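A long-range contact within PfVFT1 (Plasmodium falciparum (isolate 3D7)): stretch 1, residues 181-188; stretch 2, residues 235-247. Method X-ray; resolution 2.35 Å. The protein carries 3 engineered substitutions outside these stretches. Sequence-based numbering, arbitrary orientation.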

# COMPACT_ATOMS: atom_id res chain seq x y z
N ILE A 181 10.85 7.08 -13.49
CA ILE A 181 12.04 7.92 -13.42
C ILE A 181 12.08 8.83 -14.64
O ILE A 181 12.15 8.35 -15.77
CB ILE A 181 13.33 7.07 -13.36
CG1 ILE A 181 13.31 6.18 -12.12
CG2 ILE A 181 14.57 7.96 -13.36
CD1 ILE A 181 14.42 5.14 -12.09
N MSE A 182 12.01 10.14 -14.41
CA MSE A 182 12.16 11.08 -15.51
C MSE A 182 13.56 11.69 -15.50
O MSE A 182 14.12 12.01 -14.45
CB MSE A 182 11.09 12.18 -15.44
CG MSE A 182 11.04 13.00 -14.18
SE MSE A 182 9.72 14.43 -14.41
CE MSE A 182 10.69 15.52 -15.70
N ILE A 183 14.12 11.81 -16.70
CA ILE A 183 15.51 12.23 -16.87
C ILE A 183 15.68 12.90 -18.23
O ILE A 183 14.93 12.62 -19.17
CB ILE A 183 16.46 11.01 -16.75
CG1 ILE A 183 17.93 11.46 -16.83
CG2 ILE A 183 16.15 9.97 -17.82
CD1 ILE A 183 18.93 10.36 -16.51
N LEU A 184 16.66 13.79 -18.33
CA LEU A 184 16.97 14.44 -19.60
C LEU A 184 17.50 13.43 -20.61
O LEU A 184 18.36 12.61 -20.28
CB LEU A 184 17.98 15.56 -19.38
CG LEU A 184 17.50 16.73 -18.52
CD1 LEU A 184 18.67 17.56 -18.02
CD2 LEU A 184 16.54 17.60 -19.31
N LYS A 185 16.99 13.50 -21.83
CA LYS A 185 17.40 12.58 -22.89
C LYS A 185 18.89 12.68 -23.19
O LYS A 185 19.50 11.71 -23.64
CB LYS A 185 16.62 12.86 -24.18
CG LYS A 185 15.28 12.16 -24.26
CD LYS A 185 15.01 11.63 -25.66
CE LYS A 185 13.82 10.68 -25.69
NZ LYS A 185 13.41 10.32 -27.07
N GLU A 186 19.46 13.85 -22.94
CA GLU A 186 20.84 14.13 -23.31
C GLU A 186 21.84 13.18 -22.65
O GLU A 186 22.96 13.01 -23.15
CB GLU A 186 21.19 15.58 -22.97
CG GLU A 186 21.10 15.91 -21.49
CD GLU A 186 21.18 17.40 -21.23
OE1 GLU A 186 20.23 18.12 -21.60
OE2 GLU A 186 22.19 17.85 -20.65
N TYR A 187 21.45 12.55 -21.55
CA TYR A 187 22.33 11.64 -20.83
C TYR A 187 22.36 10.25 -21.46
O TYR A 187 23.18 9.41 -21.09
CB TYR A 187 21.92 11.53 -19.36
CG TYR A 187 22.19 12.79 -18.57
CD1 TYR A 187 23.49 13.19 -18.29
CD2 TYR A 187 21.15 13.58 -18.10
CE1 TYR A 187 23.74 14.34 -17.57
CE2 TYR A 187 21.39 14.73 -17.37
CZ TYR A 187 22.69 15.11 -17.11
OH TYR A 187 22.94 16.25 -16.39
N ASN A 188 21.47 10.01 -22.41
CA ASN A 188 21.40 8.74 -23.12
C ASN A 188 21.07 7.58 -22.18
O ASN A 188 21.52 6.45 -22.38
CB ASN A 188 22.73 8.47 -23.85
CG ASN A 188 22.60 7.45 -24.97
OD1 ASN A 188 21.53 7.30 -25.57
ND2 ASN A 188 23.68 6.75 -25.26
N SER A 235 4.61 19.10 -6.17
CA SER A 235 3.84 18.86 -7.38
C SER A 235 4.72 18.38 -8.53
O SER A 235 5.95 18.51 -8.48
CB SER A 235 3.10 20.13 -7.80
OG SER A 235 4.01 21.14 -8.21
N TYR A 236 4.08 17.82 -9.55
CA TYR A 236 4.77 17.36 -10.74
C TYR A 236 5.53 18.50 -11.41
O TYR A 236 6.66 18.32 -11.86
CB TYR A 236 3.75 16.75 -11.71
CG TYR A 236 4.29 16.42 -13.08
CD1 TYR A 236 5.24 15.42 -13.26
CD2 TYR A 236 3.83 17.09 -14.21
CE1 TYR A 236 5.72 15.10 -14.51
CE2 TYR A 236 4.31 16.78 -15.47
CZ TYR A 236 5.25 15.78 -15.61
OH TYR A 236 5.73 15.47 -16.86
N ILE A 237 4.91 19.68 -11.45
CA ILE A 237 5.52 20.84 -12.08
C ILE A 237 6.78 21.26 -11.32
O ILE A 237 7.79 21.62 -11.94
CB ILE A 237 4.52 22.02 -12.15
CG1 ILE A 237 3.39 21.67 -13.12
CG2 ILE A 237 5.21 23.32 -12.60
CD1 ILE A 237 2.21 22.62 -13.07
N ASP A 238 6.74 21.20 -9.99
CA ASP A 238 7.90 21.52 -9.17
C ASP A 238 9.02 20.53 -9.43
O ASP A 238 10.15 20.91 -9.73
CB ASP A 238 7.55 21.51 -7.68
CG ASP A 238 6.53 22.57 -7.31
OD1 ASP A 238 6.42 23.58 -8.03
OD2 ASP A 238 5.84 22.39 -6.28
N LEU A 239 8.68 19.25 -9.30
CA LEU A 239 9.61 18.15 -9.54
C LEU A 239 10.26 18.30 -10.91
O LEU A 239 11.48 18.23 -11.04
CB LEU A 239 8.86 16.82 -9.41
CG LEU A 239 9.54 15.44 -9.49
CD1 LEU A 239 10.06 15.12 -10.89
CD2 LEU A 239 10.65 15.31 -8.46
N SER A 240 9.43 18.54 -11.93
CA SER A 240 9.91 18.62 -13.31
C SER A 240 10.84 19.80 -13.53
O SER A 240 11.84 19.68 -14.25
CB SER A 240 8.72 18.71 -14.27
OG SER A 240 7.94 17.53 -14.22
N LYS A 241 10.51 20.94 -12.93
CA LYS A 241 11.33 22.14 -13.03
C LYS A 241 12.76 21.85 -12.59
O LYS A 241 13.72 22.33 -13.19
CB LYS A 241 10.72 23.26 -12.19
CG LYS A 241 11.36 24.62 -12.37
CD LYS A 241 10.32 25.69 -12.69
CE LYS A 241 10.91 27.09 -12.73
NZ LYS A 241 11.14 27.65 -11.37
N SER A 242 12.89 21.03 -11.55
CA SER A 242 14.19 20.72 -10.96
C SER A 242 15.04 19.84 -11.88
O SER A 242 16.25 20.02 -11.97
CB SER A 242 14.00 20.03 -9.61
OG SER A 242 15.25 19.72 -9.02
N VAL A 243 14.40 18.88 -12.54
CA VAL A 243 15.11 18.02 -13.49
C VAL A 243 15.53 18.82 -14.72
O VAL A 243 16.64 18.64 -15.23
CB VAL A 243 14.23 16.82 -13.92
CG1 VAL A 243 14.88 16.04 -15.06
CG2 VAL A 243 13.98 15.91 -12.73
N LEU A 244 14.64 19.69 -15.19
CA LEU A 244 14.92 20.51 -16.37
C LEU A 244 15.99 21.56 -16.07
O LEU A 244 16.81 21.88 -16.93
CB LEU A 244 13.64 21.19 -16.86
CG LEU A 244 12.58 20.26 -17.43
CD1 LEU A 244 11.26 20.99 -17.61
CD2 LEU A 244 13.03 19.67 -18.76
N SER A 245 15.98 22.09 -14.85
CA SER A 245 16.98 23.07 -14.42
C SER A 245 18.33 22.41 -14.20
O SER A 245 19.32 23.09 -13.92
CB SER A 245 16.53 23.77 -13.14
OG SER A 245 16.63 22.90 -12.03
N LYS A 246 18.37 21.08 -14.30
CA LYS A 246 19.62 20.32 -14.25
C LYS A 246 20.22 20.29 -12.84
O LYS A 246 21.40 19.97 -12.67
CB LYS A 246 20.62 20.92 -15.24
CG LYS A 246 21.47 19.90 -15.97
CD LYS A 246 21.70 20.34 -17.41
CE LYS A 246 22.67 19.43 -18.13
NZ LYS A 246 22.82 19.81 -19.56
N SER A 247 19.41 20.60 -11.83
CA SER A 247 19.87 20.58 -10.44
C SER A 247 19.85 19.16 -9.88
O SER A 247 20.66 18.81 -9.02
CB SER A 247 19.00 21.50 -9.58
OG SER A 247 17.65 21.08 -9.58

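This is a mainly apolar packing of a strand end against a helix, closed at its C-terminal side by one salt bridge. Strand 181-184 and helix 236-244 run in roughly the same direction, with 35° between their axes and a closest approach of 8.7 Å. The two stretches bury 450 Å² between them, both sides summed.

Met182 is the main contributor from the strand. It is a selenomethionine, and its CA-to-CB bond points toward the helix. Its selenium sits among three helix residues. Met182 SE lies 3.6 Å from Leu239 CD1, 3.6 Å from Ser240 OG and 4.1 Å from Tyr236 CE1. Met182 SE is 5.2 Å from the centroid of the Tyr236 ring, 62° off the ring normal, so the approach is oblique. Ser240 OG donates its hydrogen bond within the helix, to Tyr236 O at 2.8 Å. The methyl end of Met182 reaches further along the helix, with Met182 CE 4.2 Å from Val243 CB.

Val243 also points toward its partner stretch and meets three successive strand residues. Val243 CG1 is 4.1 Å from Met182 O and 4.3 Å from Ile183 CA. Ile183 itself points away, so Val243 meets its backbone there. Leu184 points sideways, but its end comes nearer to the helix. Leu184 CG is 4.4 Å from Val243 CG1, and Leu184 CD1 is 3.6 Å from Val243 O. Its other methyl, Leu184 CD2, packs 4.1 Å from Leu244 CD2.

Lys246 is the first residue after the helix to leave helical phi/psi. It has a positive phi of 72° and belongs to a Schellman motif. Two bonds lead back into the last turn: Lys246 N to Val243 O at 3.1 Å, and Ser247 N to Ser242 O at 3.2 Å. The Lys246 side chain starts sideways, but its end comes nearer to the 3-10 segment 185-187. Its aliphatic part passes Leu184 and Tyr187, with Lys246 CD 4.2 Å from Leu184 CD1 and Lys246 CE 3.6 Å from Tyr187 OH. Its amino group then meets Glu186, whose CA-to-CB bond points toward stretch 2. Lys246 NZ donates to Glu186 OE2 at 2.3 Å, a hydrogen bond within a salt bridge. That distance is very short, and the exact value is best read with caution at 2.35 Å resolution. Both residues are exposed, so the charged pair lies at the surface while Met182 and Val243 are buried.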